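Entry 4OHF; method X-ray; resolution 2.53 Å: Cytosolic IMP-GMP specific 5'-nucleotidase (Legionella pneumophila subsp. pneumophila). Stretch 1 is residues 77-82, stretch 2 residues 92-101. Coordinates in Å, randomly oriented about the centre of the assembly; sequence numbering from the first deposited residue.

Stretch 1 77-82: KNGNIL
Stretch 2 (92-101) LSYHGTKQIS

Two neighbouring antiparallel strands are held together by reciprocal backbone hydrogen bonds at alternate residue pairs, and the contact between residues 77-82 and 92-101 of this nucleotidase is a compact worked example. Its strongest polar links join Ile 81 and Tyr 94. The amide Ile 81 N donates to Tyr 94 O at 2.8 Å with an N-H...O angle of 162°, and Tyr 94 N returns the bond to Ile 81 O at 3.0 Å and 157°. The near-linear geometry of both bonds fixes the register.

Strands 80-82 and 92-95 run at 161° to one another, and their axes approach to 4.6 Å. From the central pair, whose CA atoms lie 5.3 Å apart, the register steps to Leu 82 opposite Ser 93, a non-hydrogen-bonded pair with CA atoms 4.6 Å apart, and on the other flank to Asn 80 beside His 95, with CA atoms 4.3 Å apart. Extended backbones carry this ladder: phi/psi is -120/160 at Asn 80, -125/129 at Ile 81 and -119/149 at Leu 82, against -144/157 at Ser 93, -137/147 at Tyr 94 and -109/101 at His 95. The same carbonyls also receive CA-H...O contacts, from Asn 80 CA to Tyr 94 O at 3.2 Å and from Ser 93 CA to Ile 81 O at 3.4 Å, as is common where antiparallel strands lie close.

Beyond His 95 the second stretch reverses through a type II' turn ending at Lys 98. Gly 96, at 73/-124, occupies a region that favours glycine, and Thr 97 follows at -95/-24. The hairpin is tied by His 95 N to Lys 98 O at 2.7 Å, by a weak return bond from Lys 98 N to His 95 O at 3.2 Å, and farther along by Ile 100 N to Ser 93 O at 3.0 Å.

In the first stretch, Asn 78 at -106/17 and Gly 79 at 55/43 lead into the strand and bring polar atoms around the imidazole of His 95 (chi1 t, chi2 75°). Asn 78 O lies at the ring edge, 3.0 Å from His 95 CE1. Gly 79 O is 3.3 Å from His 95 ND1, but the poor angle excludes a hydrogen bond. His 95 NE2 is satisfied elsewhere in the structure.

Side chains alternate across the sheet. Ile 81 (m, t) and Tyr 94 (chi1 m, chi2 68°) share one face, though the end of the tyrosine leads away from the first stretch. Asn 80 (chi1 m), Leu 82, Ser 93 and His 95 take the other. There the end of Leu 82 (m, t) comes nearer to the second stretch, placing Leu 82 CD2 3.3 Å from Ser 93 CB, a tight nonpolar contact; Ser 93 is p. Ile 100 (m, t) points toward the first stretch. Altogether the contact buries 356 Å², counting both sides.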

ATOM      1  N   LYS B  77      -5.338  18.355  -6.946  1.00 63.85           N
ATOM      2  CA  LYS B  77      -6.375  18.566  -5.954  1.00 65.36           C
ATOM      3  C   LYS B  77      -6.781  20.038  -5.883  1.00 65.38           C
ATOM      4  O   LYS B  77      -7.953  20.368  -6.021  1.00 66.99           O
ATOM      5  CB  LYS B  77      -5.875  18.090  -4.590  1.00 68.54           C
ATOM      6  CG  LYS B  77      -6.809  18.337  -3.401  1.00 70.48           C
ATOM      7  CD  LYS B  77      -6.005  18.229  -2.100  1.00 73.17           C
ATOM      8  CE  LYS B  77      -6.828  18.513  -0.850  1.00 73.77           C
ATOM      9  NZ  LYS B  77      -5.923  18.737   0.324  1.00 74.05           N
ATOM     10  N   ASN B  78      -5.812  20.925  -5.696  1.00 64.18           N
ATOM     11  CA  ASN B  78      -6.118  22.346  -5.570  1.00 62.61           C
ATOM     12  C   ASN B  78      -5.771  23.227  -6.768  1.00 61.74           C
ATOM     13  O   ASN B  78      -5.716  24.455  -6.637  1.00 60.04           O
ATOM     14  CB  ASN B  78      -5.424  22.898  -4.330  1.00 64.41           C
ATOM     15  CG  ASN B  78      -5.577  21.989  -3.139  1.00 65.94           C
ATOM     16  OD1 ASN B  78      -6.685  21.574  -2.810  1.00 66.58           O
ATOM     17  ND2 ASN B  78      -4.464  21.668  -2.483  1.00 68.08           N
ATOM     18  N   GLY B  79      -5.544  22.613  -7.929  1.00 60.29           N
ATOM     19  CA  GLY B  79      -5.204  23.378  -9.117  1.00 57.45           C
ATOM     20  C   GLY B  79      -3.998  24.291  -8.928  1.00 55.59           C
ATOM     21  O   GLY B  79      -4.007  25.441  -9.362  1.00 53.92           O
ATOM     22  N   ASN B  80      -2.959  23.772  -8.279  1.00 54.41           N
ATOM     23  CA  ASN B  80      -1.741  24.547  -8.034  1.00 53.72           C
ATOM     24  C   ASN B  80      -0.495  23.920  -8.666  1.00 51.64           C
ATOM     25  O   ASN B  80      -0.472  22.730  -8.986  1.00 50.68           O
ATOM     26  CB  ASN B  80      -1.501  24.706  -6.525  1.00 53.70           C
ATOM     27  CG  ASN B  80      -2.632  25.437  -5.824  1.00 54.79           C
ATOM     28  OD1 ASN B  80      -3.141  26.449  -6.314  1.00 52.76           O
ATOM     29  ND2 ASN B  80      -3.020  24.934  -4.655  1.00 55.79           N
ATOM     30  N   ILE B  81       0.542  24.732  -8.838  1.00 49.66           N
ATOM     31  CA  ILE B  81       1.790  24.264  -9.408  1.00 47.52           C
ATOM     32  C   ILE B  81       2.888  24.604  -8.418  1.00 46.28           C
ATOM     33  O   ILE B  81       3.004  25.745  -7.985  1.00 44.53           O
ATOM     34  CB  ILE B  81       2.066  24.930 -10.760  1.00 48.82           C
ATOM     35  CG1 ILE B  81       0.921  24.615 -11.736  1.00 48.37           C
ATOM     36  CG2 ILE B  81       3.399  24.428 -11.323  1.00 49.08           C
ATOM     37  CD1 ILE B  81       1.107  25.232 -13.128  1.00 48.81           C
ATOM     38  N   LEU B  82       3.704  23.609  -8.076  1.00 45.68           N
ATOM     39  CA  LEU B  82       4.756  23.791  -7.082  1.00 45.65           C
ATOM     40  C   LEU B  82       6.213  23.589  -7.496  1.00 43.80           C
ATOM     41  O   LEU B  82       6.524  22.772  -8.360  1.00 44.84           O
ATOM     42  CB  LEU B  82       4.468  22.858  -5.906  1.00 46.87           C
ATOM     43  CG  LEU B  82       2.994  22.709  -5.496  1.00 47.60           C
ATOM     44  CD1 LEU B  82       2.896  21.699  -4.380  1.00 46.69           C
ATOM     45  CD2 LEU B  82       2.416  24.051  -5.040  1.00 48.39           C
ATOM     46  N   LEU B  92       8.229  27.588  -3.703  1.00 55.96           N
ATOM     47  CA  LEU B  92       7.257  28.558  -4.178  1.00 55.81           C
ATOM     48  C   LEU B  92       6.099  27.888  -4.907  1.00 54.25           C
ATOM     49  O   LEU B  92       6.234  26.785  -5.427  1.00 52.29           O
ATOM     50  CB  LEU B  92       7.936  29.637  -5.031  1.00 56.87           C
ATOM     51  CG  LEU B  92       8.797  29.302  -6.235  1.00 57.03           C
ATOM     52  CD1 LEU B  92       7.904  28.853  -7.358  1.00 58.60           C
ATOM     53  CD2 LEU B  92       9.578  30.541  -6.655  1.00 57.35           C
ATOM     54  N   SER B  93       4.948  28.549  -4.903  1.00 54.28           N
ATOM     55  CA  SER B  93       3.762  27.992  -5.528  1.00 55.70           C
ATOM     56  C   SER B  93       2.853  29.003  -6.217  1.00 55.25           C
ATOM     57  O   SER B  93       2.861  30.195  -5.905  1.00 54.10           O
ATOM     58  CB  SER B  93       2.952  27.216  -4.485  1.00 56.63           C
ATOM     59  OG  SER B  93       2.582  28.056  -3.404  1.00 57.59           O
ATOM     60  N   TYR B  94       2.067  28.498  -7.160  1.00 55.39           N
ATOM     61  CA  TYR B  94       1.126  29.311  -7.909  1.00 56.50           C
ATOM     62  C   TYR B  94      -0.209  28.571  -8.050  1.00 56.87           C
ATOM     63  O   TYR B  94      -0.249  27.336  -8.115  1.00 54.59           O
ATOM     64  CB  TYR B  94       1.663  29.610  -9.319  1.00 57.65           C
ATOM     65  CG  TYR B  94       2.797  30.615  -9.418  1.00 58.54           C
ATOM     66  CD1 TYR B  94       4.064  30.329  -8.912  1.00 59.64           C
ATOM     67  CD2 TYR B  94       2.602  31.852 -10.039  1.00 58.91           C
ATOM     68  CE1 TYR B  94       5.111  31.251  -9.020  1.00 59.65           C
ATOM     69  CE2 TYR B  94       3.641  32.780 -10.155  1.00 58.89           C
ATOM     70  CZ  TYR B  94       4.890  32.475  -9.642  1.00 60.31           C
ATOM     71  OH  TYR B  94       5.912  33.397  -9.721  1.00 61.02           O
ATOM     72  N   HIS B  95      -1.299  29.332  -8.056  1.00 57.12           N
ATOM     73  CA  HIS B  95      -2.620  28.755  -8.275  1.00 58.45           C
ATOM     74  C   HIS B  95      -2.918  29.298  -9.668  1.00 58.89           C
ATOM     75  O   HIS B  95      -3.264  30.466  -9.826  1.00 57.31           O
ATOM     76  CB  HIS B  95      -3.646  29.282  -7.274  1.00 57.70           C
ATOM     77  CG  HIS B  95      -5.025  28.732  -7.482  1.00 57.65           C
ATOM     78  ND1 HIS B  95      -5.378  27.447  -7.126  1.00 57.38           N
ATOM     79  CD2 HIS B  95      -6.125  29.279  -8.052  1.00 56.72           C
ATOM     80  CE1 HIS B  95      -6.635  27.226  -7.467  1.00 56.47           C
ATOM     81  NE2 HIS B  95      -7.111  28.322  -8.031  1.00 56.26           N
ATOM     82  N   GLY B  96      -2.744  28.459 -10.681  1.00 60.64           N
ATOM     83  CA  GLY B  96      -2.947  28.920 -12.037  1.00 62.95           C
ATOM     84  C   GLY B  96      -1.780  29.821 -12.383  1.00 65.26           C
ATOM     85  O   GLY B  96      -0.626  29.409 -12.274  1.00 66.78           O
ATOM     86  N   THR B  97      -2.064  31.056 -12.778  1.00 66.63           N
ATOM     87  CA  THR B  97      -1.007  31.998 -13.126  1.00 68.23           C
ATOM     88  C   THR B  97      -0.669  32.869 -11.929  1.00 68.97           C
ATOM     89  O   THR B  97       0.430  33.413 -11.833  1.00 69.67           O
ATOM     90  CB  THR B  97      -1.441  32.919 -14.282  1.00 69.22           C
ATOM     91  OG1 THR B  97      -1.796  32.122 -15.421  1.00 67.74           O
ATOM     92  CG2 THR B  97      -0.308  33.866 -14.663  1.00 70.55           C
ATOM     93  N   LYS B  98      -1.627  32.996 -11.020  1.00 69.68           N
ATOM     94  CA  LYS B  98      -1.453  33.815  -9.827  1.00 71.10           C
ATOM     95  C   LYS B  98      -0.532  33.128  -8.820  1.00 69.64           C
ATOM     96  O   LYS B  98      -0.700  31.944  -8.525  1.00 69.70           O
ATOM     97  CB  LYS B  98      -2.826  34.091  -9.188  1.00 73.44           C
ATOM     98  CG  LYS B  98      -2.802  34.999  -7.956  1.00 76.42           C
ATOM     99  CD  LYS B  98      -2.454  36.442  -8.312  1.00 78.49           C
ATOM    100  CE  LYS B  98      -3.530  37.087  -9.186  1.00 79.47           C
ATOM    101  NZ  LYS B  98      -3.201  38.501  -9.560  1.00 80.08           N
ATOM    102  N   GLN B  99       0.443  33.868  -8.303  1.00 67.48           N
ATOM    103  CA  GLN B  99       1.363  33.313  -7.325  1.00 66.77           C
ATOM    104  C   GLN B  99       0.729  33.346  -5.947  1.00 66.66           C
ATOM    105  O   GLN B  99       0.141  34.349  -5.565  1.00 67.06           O
ATOM    106  CB  GLN B  99       2.670  34.110  -7.278  1.00 66.60           C
ATOM    107  CG  GLN B  99       3.627  33.608  -6.188  1.00 66.59           C
ATOM    108  CD  GLN B  99       4.910  34.413  -6.091  1.00 65.95           C
ATOM    109  OE1 GLN B  99       4.881  35.630  -5.963  1.00 69.75           O
ATOM    110  NE2 GLN B  99       6.041  33.731  -6.139  1.00 66.10           N
ATOM    111  N   ILE B 100       0.854  32.252  -5.204  1.00 66.20           N
ATOM    112  CA  ILE B 100       0.310  32.180  -3.854  1.00 66.88           C
ATOM    113  C   ILE B 100       1.300  32.838  -2.883  1.00 69.05           C
ATOM    114  O   ILE B 100       2.513  32.704  -3.042  1.00 68.68           O
ATOM    115  CB  ILE B 100       0.090  30.724  -3.425  1.00 64.63           C
ATOM    116  CG1 ILE B 100      -0.828  30.022  -4.428  1.00 62.47           C
ATOM    117  CG2 ILE B 100      -0.500  30.688  -2.033  1.00 65.17           C
ATOM    118  CD1 ILE B 100      -0.922  28.524  -4.250  1.00 60.74           C
ATOM    119  N   SER B 101       0.779  33.556  -1.890  1.00 71.26           N
ATOM    120  CA  SER B 101       1.618  34.233  -0.903  1.00 72.96           C
ATOM    121  C   SER B 101       2.074  33.248   0.170  1.00 73.95           C
ATOM    122  O   SER B 101       1.448  32.205   0.378  1.00 73.03           O
ATOM    123  CB  SER B 101       0.843  35.381  -0.240  1.00 73.49           C
ATOM    124  OG  SER B 101      -0.228  34.893   0.564  1.00 74.31           O
TER